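Local coordinates for protein serine protease inhibitor (Thermoanaerobacter tengcongensis, PDB 2PEF) that probably inhibits serine proteases as a member of the serpin family, and is captured here in its latent state, at residues L42-N47 against D114-D119; N93-K98 against D156-I161; L305-V310 against T329-T334. All blocks are in the same frame, centred on the assembly; numbering follows the deposited sequence.

Contact 1: residues L42-N47 against D114-D119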
loop_
_atom_site.group_PDB
_atom_site.type_symbol
_atom_site.label_atom_id
_atom_site.label_comp_id
_atom_site.label_asym_id
_atom_site.label_seq_id
_atom_site.Cartn_x
_atom_site.Cartn_y
_atom_site.Cartn_z
ATOM N N LEU A 42 7.183 -4.760 6.639
ATOM C CA LEU A 42 6.992 -5.861 7.572
ATOM C C LEU A 42 7.930 -7.031 7.287
ATOM O O LEU A 42 8.367 -7.714 8.212
ATOM C CB LEU A 42 5.533 -6.320 7.568
ATOM C CG LEU A 42 4.510 -5.329 8.140
ATOM C CD1 LEU A 42 3.097 -5.722 7.728
ATOM C CD2 LEU A 42 4.615 -5.214 9.662
ATOM N N ALA A 43 8.227 -7.267 6.010
ATOM C CA ALA A 43 9.166 -8.329 5.647
ATOM C C ALA A 43 10.577 -8.000 6.135
ATOM O O ALA A 43 11.283 -8.880 6.657
ATOM C CB ALA A 43 9.144 -8.574 4.151
ATOM N N MET A 44 10.981 -6.737 5.986
ATOM C CA MET A 44 12.253 -6.265 6.547
ATOM C C MET A 44 12.288 -6.522 8.047
ATOM O O MET A 44 13.255 -7.078 8.569
ATOM C CB MET A 44 12.461 -4.768 6.289
ATOM C CG MET A 44 12.933 -4.416 4.885
ATOM S SD MET A 44 13.633 -2.758 4.791
ATOM C CE MET A 44 12.201 -1.724 5.075
ATOM N N THR A 45 11.211 -6.129 8.723
ATOM C CA THR A 45 11.093 -6.258 10.168
ATOM C C THR A 45 11.182 -7.722 10.607
ATOM O O THR A 45 11.808 -8.028 11.618
ATOM C CB THR A 45 9.774 -5.625 10.682
ATOM O OG1 THR A 45 9.667 -4.278 10.204
ATOM C CG2 THR A 45 9.724 -5.612 12.204
ATOM N N ALA A 46 10.575 -8.617 9.825
ATOM C CA ALA A 46 10.536 -10.044 10.149
ATOM C C ALA A 46 11.920 -10.694 10.172
ATOM O O ALA A 46 12.129 -11.695 10.865
ATOM C CB ALA A 46 9.608 -10.788 9.188
ATOM N N ASN A 47 12.859 -10.119 9.422
ATOM C CA ASN A 47 14.236 -10.615 9.381
ATOM C C ASN A 47 15.013 -10.367 10.666
ATOM O O ASN A 47 16.129 -10.868 10.832
ATOM C CB ASN A 47 14.979 -10.030 8.179
ATOM C CG ASN A 47 14.718 -10.811 6.911
ATOM O OD1 ASN A 47 15.313 -11.867 6.690
ATOM N ND2 ASN A 47 13.817 -10.308 6.079
ATOM N N ASP A 114 21.021 -6.265 0.988
ATOM C CA ASP A 114 21.074 -7.123 -0.197
ATOM C C ASP A 114 19.731 -7.342 -0.884
ATOM O O ASP A 114 19.623 -7.167 -2.096
ATOM C CB ASP A 114 21.721 -8.473 0.126
ATOM C CG ASP A 114 23.236 -8.388 0.251
ATOM O OD1 ASP A 114 23.831 -7.384 -0.196
ATOM O OD2 ASP A 114 23.836 -9.340 0.795
ATOM N N TYR A 115 18.721 -7.739 -0.112
ATOM C CA TYR A 115 17.407 -8.078 -0.660
ATOM C C TYR A 115 16.463 -6.886 -0.784
ATOM O O TYR A 115 15.565 -6.890 -1.626
ATOM C CB TYR A 115 16.745 -9.168 0.187
ATOM C CG TYR A 115 17.360 -10.537 0.007
ATOM C CD1 TYR A 115 18.437 -10.948 0.791
ATOM C CD2 TYR A 115 16.868 -11.418 -0.953
ATOM C CE1 TYR A 115 19.004 -12.210 0.624
ATOM C CE2 TYR A 115 17.421 -12.680 -1.126
ATOM C CZ TYR A 115 18.491 -13.069 -0.338
ATOM O OH TYR A 115 19.047 -14.315 -0.508
ATOM N N TYR A 116 16.662 -5.875 0.058
ATOM C CA TYR A 116 15.732 -4.746 0.124
ATOM C C TYR A 116 16.365 -3.412 -0.256
ATOM O O TYR A 116 15.688 -2.381 -0.250
ATOM C CB TYR A 116 15.092 -4.666 1.515
ATOM C CG TYR A 116 14.242 -5.875 1.821
ATOM C CD1 TYR A 116 14.798 -7.007 2.412
ATOM C CD2 TYR A 116 12.887 -5.904 1.480
ATOM C CE1 TYR A 116 14.030 -8.136 2.681
ATOM C CE2 TYR A 116 12.105 -7.035 1.744
ATOM C CZ TYR A 116 12.686 -8.146 2.343
ATOM O OH TYR A 116 11.930 -9.271 2.608
ATOM N N LYS A 117 17.653 -3.444 -0.593
ATOM C CA LYS A 117 18.405 -2.249 -0.992
ATOM C C LYS A 117 18.184 -1.093 -0.019
ATOM O O LYS A 117 18.060 0.065 -0.431
ATOM C CB LYS A 117 18.019 -1.817 -2.413
ATOM C CG LYS A 117 18.286 -2.854 -3.485
ATOM C CD LYS A 117 17.965 -2.298 -4.860
ATOM C CE LYS A 117 18.257 -3.318 -5.944
ATOM N N ALA A 118 18.142 -1.407 1.274
ATOM C CA ALA A 118 17.791 -0.410 2.274
ATOM C C ALA A 118 18.936 0.536 2.608
ATOM O O ALA A 118 20.075 0.114 2.820
ATOM C CB ALA A 118 17.256 -1.068 3.531
ATOM N N ASP A 119 18.613 1.825 2.631
ATOM C CA ASP A 119 19.494 2.847 3.179
ATOM C C ASP A 119 19.594 2.626 4.681
ATOM O O ASP A 119 18.575 2.479 5.359
ATOM C CB ASP A 119 18.904 4.232 2.927
ATOM C CG ASP A 119 18.948 4.644 1.468
ATOM O OD1 ASP A 119 19.887 4.248 0.750
ATOM O OD2 ASP A 119 18.040 5.391 1.049
#

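Contact 2: residues N93-K98 against D156-I161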
loop_
_atom_site.group_PDB
_atom_site.type_symbol
_atom_site.label_atom_id
_atom_site.label_comp_id
_atom_site.label_asym_id
_atom_site.label_seq_id
_atom_site.Cartn_x
_atom_site.Cartn_y
_atom_site.Cartn_z
ATOM N N ASN A 93 13.551 1.686 0.670
ATOM C CA ASN A 93 13.548 1.129 2.009
ATOM C C ASN A 93 14.658 1.758 2.826
ATOM O O ASN A 93 15.727 2.058 2.295
ATOM C CB ASN A 93 13.726 -0.384 1.949
ATOM C CG ASN A 93 12.570 -1.071 1.252
ATOM O OD1 ASN A 93 11.424 -0.966 1.686
ATOM N ND2 ASN A 93 12.861 -1.754 0.156
ATOM N N SER A 94 14.395 1.967 4.112
ATOM C CA SER A 94 15.420 2.462 5.020
ATOM C C SER A 94 15.265 1.930 6.435
ATOM O O SER A 94 14.169 1.554 6.859
ATOM C CB SER A 94 15.467 3.998 5.023
ATOM O OG SER A 94 14.240 4.550 5.448
ATOM N N ILE A 95 16.390 1.882 7.142
ATOM C CA ILE A 95 16.430 1.582 8.565
ATOM C C ILE A 95 17.120 2.771 9.212
ATOM O O ILE A 95 18.085 3.317 8.663
ATOM C CB ILE A 95 17.256 0.294 8.875
ATOM C CG1 ILE A 95 16.957 -0.834 7.871
ATOM C CG2 ILE A 95 17.067 -0.149 10.339
ATOM C CD1 ILE A 95 15.546 -1.405 7.911
ATOM N N TRP A 96 16.594 3.186 10.360
ATOM C CA TRP A 96 17.170 4.264 11.151
ATOM C C TRP A 96 17.354 3.719 12.557
ATOM O O TRP A 96 16.397 3.241 13.166
ATOM C CB TRP A 96 16.222 5.471 11.185
ATOM C CG TRP A 96 15.834 5.995 9.828
ATOM C CD1 TRP A 96 14.970 5.420 8.939
ATOM C CD2 TRP A 96 16.282 7.211 9.222
ATOM N NE1 TRP A 96 14.865 6.194 7.807
ATOM C CE2 TRP A 96 15.656 7.304 7.956
ATOM C CE3 TRP A 96 17.149 8.236 9.626
ATOM C CZ2 TRP A 96 15.875 8.377 7.089
ATOM C CZ3 TRP A 96 17.369 9.303 8.762
ATOM C CH2 TRP A 96 16.730 9.365 7.508
ATOM N N PHE A 97 18.585 3.758 13.060
ATOM C CA PHE A 97 18.859 3.265 14.410
ATOM C C PHE A 97 19.673 4.247 15.252
ATOM O O PHE A 97 20.521 4.976 14.730
ATOM C CB PHE A 97 19.502 1.866 14.390
ATOM C CG PHE A 97 20.895 1.832 13.819
ATOM C CD1 PHE A 97 22.003 2.036 14.636
ATOM C CD2 PHE A 97 21.100 1.579 12.466
ATOM C CE1 PHE A 97 23.294 2.000 14.114
ATOM C CE2 PHE A 97 22.392 1.540 11.936
ATOM C CZ PHE A 97 23.488 1.749 12.761
ATOM N N LYS A 98 19.397 4.252 16.554
ATOM C CA LYS A 98 20.069 5.134 17.502
ATOM C C LYS A 98 21.434 4.567 17.879
ATOM O O LYS A 98 21.534 3.653 18.699
ATOM C CB LYS A 98 19.203 5.338 18.748
ATOM C CG LYS A 98 19.727 6.397 19.697
ATOM C CD LYS A 98 18.774 6.607 20.860
ATOM C CE LYS A 98 19.282 7.687 21.792
ATOM N NZ LYS A 98 18.447 7.775 23.019
ATOM N N ASP A 156 12.548 5.073 21.733
ATOM C CA ASP A 156 12.833 4.693 20.342
ATOM C C ASP A 156 14.313 4.474 20.054
ATOM O O ASP A 156 15.154 5.308 20.402
ATOM C CB ASP A 156 12.283 5.748 19.375
ATOM C CG ASP A 156 10.768 5.854 19.417
ATOM O OD1 ASP A 156 10.113 4.953 19.980
ATOM O OD2 ASP A 156 10.231 6.841 18.870
ATOM N N VAL A 157 14.626 3.351 19.409
ATOM C CA VAL A 157 16.008 3.041 19.025
ATOM C C VAL A 157 16.152 2.616 17.563
ATOM O O VAL A 157 17.241 2.706 17.000
ATOM C CB VAL A 157 16.662 1.962 19.932
ATOM C CG1 VAL A 157 16.924 2.507 21.340
ATOM C CG2 VAL A 157 15.820 0.700 19.974
ATOM N N MET A 158 15.064 2.142 16.959
ATOM C CA MET A 158 15.086 1.749 15.550
ATOM C C MET A 158 13.754 1.969 14.838
ATOM O O MET A 158 12.695 1.641 15.367
ATOM C CB MET A 158 15.538 0.291 15.372
ATOM C CG MET A 158 15.709 -0.101 13.899
ATOM S SD MET A 158 15.677 -1.865 13.542
ATOM C CE MET A 158 17.426 -2.227 13.570
ATOM N N TYR A 159 13.829 2.533 13.634
ATOM C CA TYR A 159 12.679 2.621 12.748
ATOM C C TYR A 159 12.993 1.884 11.450
ATOM O O TYR A 159 14.128 1.910 10.967
ATOM C CB TYR A 159 12.350 4.073 12.403
ATOM C CG TYR A 159 12.067 5.012 13.556
ATOM C CD1 TYR A 159 12.496 6.336 13.504
ATOM C CD2 TYR A 159 11.359 4.594 14.686
ATOM C CE1 TYR A 159 12.237 7.220 14.539
ATOM C CE2 TYR A 159 11.094 5.473 15.730
ATOM C CZ TYR A 159 11.536 6.784 15.646
ATOM O OH TYR A 159 11.284 7.661 16.668
ATOM N N LEU A 160 11.972 1.245 10.887
ATOM C CA LEU A 160 12.055 0.660 9.556
ATOM C C LEU A 160 10.976 1.331 8.718
ATOM O O LEU A 160 9.833 1.458 9.154
ATOM C CB LEU A 160 11.846 -0.858 9.601
ATOM C CG LEU A 160 12.784 -1.663 10.513
ATOM C CD1 LEU A 160 12.239 -1.753 11.946
ATOM C CD2 LEU A 160 13.009 -3.058 9.957
ATOM N N ILE A 161 11.349 1.780 7.525
ATOM C CA ILE A 161 10.439 2.556 6.687
ATOM C C ILE A 161 10.511 2.096 5.242
ATOM O O ILE A 161 11.599 1.922 4.690
ATOM C CB ILE A 161 10.737 4.086 6.751
ATOM C CG1 ILE A 161 10.733 4.588 8.201
ATOM C CG2 ILE A 161 9.713 4.868 5.915
ATOM C CD1 ILE A 161 11.291 5.984 8.391
#

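Contact 3: residues L305-V310 against T329-T334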
loop_
_atom_site.group_PDB
_atom_site.type_symbol
_atom_site.label_atom_id
_atom_site.label_comp_id
_atom_site.label_asym_id
_atom_site.label_seq_id
_atom_site.Cartn_x
_atom_site.Cartn_y
_atom_site.Cartn_z
ATOM N N LEU A 305 13.425 -5.393 22.355
ATOM C CA LEU A 305 12.709 -4.645 21.330
ATOM C C LEU A 305 11.345 -5.248 21.025
ATOM O O LEU A 305 11.176 -6.468 21.021
ATOM C CB LEU A 305 13.543 -4.545 20.049
ATOM C CG LEU A 305 14.780 -3.647 20.091
ATOM C CD1 LEU A 305 15.221 -3.322 18.679
ATOM C CD2 LEU A 305 14.501 -2.367 20.858
ATOM N N TYR A 306 10.378 -4.368 20.787
ATOM C CA TYR A 306 9.040 -4.757 20.360
ATOM C C TYR A 306 8.460 -3.655 19.483
ATOM O O TYR A 306 8.888 -2.504 19.564
ATOM C CB TYR A 306 8.134 -5.027 21.569
ATOM C CG TYR A 306 7.783 -3.808 22.395
ATOM C CD1 TYR A 306 6.578 -3.133 22.194
ATOM C CD2 TYR A 306 8.645 -3.341 23.391
ATOM C CE1 TYR A 306 6.243 -2.016 22.954
ATOM C CE2 TYR A 306 8.321 -2.226 24.158
ATOM C CZ TYR A 306 7.118 -1.569 23.933
ATOM O OH TYR A 306 6.793 -0.467 24.689
ATOM N N ILE A 307 7.492 -4.005 18.644
ATOM C CA ILE A 307 6.859 -3.018 17.780
ATOM C C ILE A 307 5.812 -2.227 18.559
ATOM O O ILE A 307 4.914 -2.805 19.175
ATOM C CB ILE A 307 6.228 -3.667 16.530
ATOM C CG1 ILE A 307 7.302 -4.402 15.721
ATOM C CG2 ILE A 307 5.516 -2.609 15.677
ATOM C CD1 ILE A 307 6.765 -5.234 14.575
ATOM N N SER A 308 5.947 -0.903 18.533
ATOM C CA SER A 308 4.973 -0.015 19.155
ATOM C C SER A 308 3.797 0.209 18.213
ATOM O O SER A 308 2.653 -0.097 18.553
ATOM C CB SER A 308 5.621 1.317 19.541
ATOM O OG SER A 308 6.252 1.917 18.423
ATOM N N GLU A 309 4.086 0.737 17.026
ATOM C CA GLU A 309 3.053 0.990 16.026
ATOM C C GLU A 309 3.534 0.680 14.620
ATOM O O GLU A 309 4.705 0.891 14.288
ATOM C CB GLU A 309 2.568 2.443 16.091
ATOM C CG GLU A 309 1.762 2.801 17.341
ATOM C CD GLU A 309 1.009 4.117 17.207
ATOM O OE1 GLU A 309 1.133 4.780 16.153
ATOM O OE2 GLU A 309 0.291 4.484 18.162
ATOM N N VAL A 310 2.619 0.171 13.802
ATOM C CA VAL A 310 2.829 0.090 12.363
ATOM C C VAL A 310 1.898 1.128 11.743
ATOM O O VAL A 310 0.672 1.019 11.850
ATOM C CB VAL A 310 2.547 -1.329 11.810
ATOM C CG1 VAL A 310 2.696 -1.356 10.290
ATOM C CG2 VAL A 310 3.486 -2.348 12.445
ATOM N N THR A 329 5.103 3.098 4.754
ATOM C CA THR A 329 4.833 2.246 5.906
ATOM C C THR A 329 6.014 2.345 6.867
ATOM O O THR A 329 7.158 2.134 6.478
ATOM C CB THR A 329 4.603 0.774 5.506
ATOM O OG1 THR A 329 3.678 0.709 4.415
ATOM C CG2 THR A 329 4.052 -0.021 6.692
ATOM N N SER A 330 5.723 2.686 8.117
ATOM C CA SER A 330 6.763 2.773 9.133
ATOM C C SER A 330 6.523 1.769 10.256
ATOM O O SER A 330 5.378 1.426 10.576
ATOM C CB SER A 330 6.879 4.198 9.686
ATOM O OG SER A 330 5.659 4.614 10.264
ATOM N N VAL A 331 7.620 1.288 10.837
ATOM C CA VAL A 331 7.572 0.372 11.970
ATOM C C VAL A 331 8.319 1.009 13.141
ATOM O O VAL A 331 9.475 1.422 13.001
ATOM C CB VAL A 331 8.189 -1.004 11.606
ATOM C CG1 VAL A 331 8.238 -1.927 12.824
ATOM C CG2 VAL A 331 7.415 -1.657 10.464
ATOM N N ASP A 332 7.630 1.093 14.283
ATOM C CA ASP A 332 8.136 1.689 15.538
ATOM C C ASP A 332 8.021 3.220 15.680
ATOM O O ASP A 332 8.481 3.784 16.678
ATOM C CB ASP A 332 9.544 1.189 15.909
ATOM C CG ASP A 332 9.548 0.305 17.147
ATOM O OD1 ASP A 332 10.548 -0.419 17.355
ATOM O OD2 ASP A 332 8.565 0.340 17.921
ATOM N N ILE A 333 7.422 3.881 14.693
ATOM C CA ILE A 333 7.095 5.302 14.821
ATOM C C ILE A 333 5.683 5.434 15.398
ATOM O O ILE A 333 4.708 4.996 14.782
ATOM C CB ILE A 333 7.209 6.076 13.475
ATOM C CG1 ILE A 333 8.670 6.163 13.021
ATOM C CG2 ILE A 333 6.621 7.485 13.609
ATOM C CD1 ILE A 333 8.872 6.720 11.613
ATOM N N THR A 334 5.589 6.025 16.588
ATOM C CA THR A 334 4.297 6.291 17.217
ATOM C C THR A 334 3.849 7.708 16.867
ATOM O O THR A 334 4.479 8.688 17.273
ATOM C CB THR A 334 4.354 6.117 18.757
ATOM O OG1 THR A 334 4.852 4.813 19.082
ATOM C CG2 THR A 334 2.972 6.293 19.379
HETATM O O HOH W 1 9.183 -0.069 20.556
HETATM O O HOH W 2 7.480 4.242 19.132
HETATM O O HOH W 3 5.301 3.355 12.687
#

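Contact 1: residues L42-N47 against D114-D119
Ala43 O is gripped twice by Asn47, four residues further on, and Tyr116 of helix 106-116 lies against the same residues. The firmer of the two bonds comes from the side chain: Asn47 ND2 stands 3.0 Å from Ala43 O, with an N-H...O angle of 134°, above the carbonyl plane rather than within it, while Asn47 N adds a weak bond to the same oxygen. This is helix-to-helix packing in the serpin fold, where the buried helix 35-46 (helix B) meets helix 106-116 (helix E) close to the point where the latter gives way to strand 119-123. Asn47 and Tyr116 reach toward each other tip to tip, the amide and ring planes 66° apart, and ND2 comes to 4.0 Å from Tyr116 CE1. Both polar ends are tied by one outside residue, Asn71 of helix 67-80, which hydrogen-bonds to Asn47 OD1 and Tyr116 OH and so fixes the amide and the phenol relative to each other.

Ala43 CB fills in beside the phenol, 3.3 Å from Tyr116 OH. The main apolar contact belongs to Met44, whose CG stands over one face of the ring, 3.6 Å from Tyr116 CG, in a CH-pi contact displaced toward the rim. A chi1 of -79° puts CG beside the backbone N, where it lies over the ring; Met44 and Tyr116 slide past each other in opposite directions. The sulfur adds an oblique Met-aromatic contact, 5.0 Å from Met44 SD to the centroid of the Tyr116 ring. Beyond Lys117, which has positive phi, the chain turns so that Ala118 meets the same thioether: Ala118 CB lies 4.2 Å from Met44 SD.

Contact 2: residues N93-K98 against D156-I161
Strands 93-98 and 158-161 run antiparallel, their axes 4.6 Å apart at closest approach, with Ser94-Ile161 and Trp96-Tyr159 as hydrogen-bonded pairs and Ile95-Leu160 and Phe97-Met158 as non-hydrogen-bonded ones. Five near-straight backbone bonds join them, the last from Lys98 N to Val157 O at 2.7 Å, just before the strand proper. In serpin terms these are s2A and s3A of the large sheet A.

On the face bearing Ile95, its CD1 lies 3.7 Å from Leu160 CD2, the two side chains side by side and pointing the same way, while Ile95 CG2 packs 3.8 Å from Met158 CG. The Trp96 face is more polar. Trp96 NE1 donates to Ser94 OG at 2.9 Å, which ties the indole back to its own strand, and Ile161 CD1 settles 3.6 Å from the same NE1. Phe121 of the adjoining strand stacks on this indole. Further along, Tyr159 OH gives a 2.6 Å bond to Asp156 OD2, an oxygen that also accepts from Asp153 N.

Two donors on one buried carboxylate oxygen would favour its ionised form, and the short phenol bond is consistent with a polarised hydroxyl.

Contact 3: residues L305-V310 against T329-T334
Ser308 holds Asp332 OD2 with two donors, OG at 2.8 Å and the backbone N at 3.0 Å. The hydroxyl meets the anti lone pair of the carboxylate, whereas the amide approaches from 36° above the carboxylate plane. A water adds a third bond to Asp332 OD2, at 2.7 Å, and donates its other proton to Tyr306 O, from a position over the centre of one face of the Tyr306 ring.

The backbone of Asp332 has positive phi, and CB starts out away from residues 305-310; an unusual first torsion (chi1 -111°) brings CG back so that the carboxylate can reach Ser308. Its backbone is held as well, since Asp332 N donates to Glu309 O at 2.9 Å. A second water donates to Ser308 OG and also contacts Thr334 OG1.

Further out, Val310 and Val331 form an antiparallel non-hydrogen-bonded pair, and Ile307 crosses Val331, its CG1 3.9 Å from Val331 CG1. The extended Glu309 side chain crosses Thr334 at about a right angle, OE2 3.5 Å from Thr334 CG2, and carries that oxygen to a salt bridge with Lys273.

By serpin topology, strand 322-331 holds the N-terminal part of the reactive-centre loop, inserted as s4A, as expected for the latent state, and strand 310-318 is s5A. Asp332 thus marks where the inserted strand ends and the chain turns off toward the unmodelled residues 335-341. Three donors on a single oxygen would favour an ionised Asp332, making its carboxylate a polar tie between the end of the inserted strand and the approach to s5A.

In the fold
Along the chain, the segments of contacts 1 and 2 alternate, and contact 3 opens after both have closed. Contacts 2 and 3 have centres about 9 Å apart and belong to the same sheet, since strands 158-169 and 322-331 are neighbours, joined by a hydrogen bond from Val331 N to Leu160 O. Contact 1, about 11 Å centre to centre from contact 2, reaches it through Asp119, which begins strand 119-123 beside strand 87-98 and hydrogen-bonds to Asn93 and Ile95. Contacts 1 and 3, about 15 Å apart centre to centre, meet where Thr45 packs on Ile307 and Val331. Helix 35-46 backs sheet A where the inserted reactive-centre loop has widened it, consistent with the latent state.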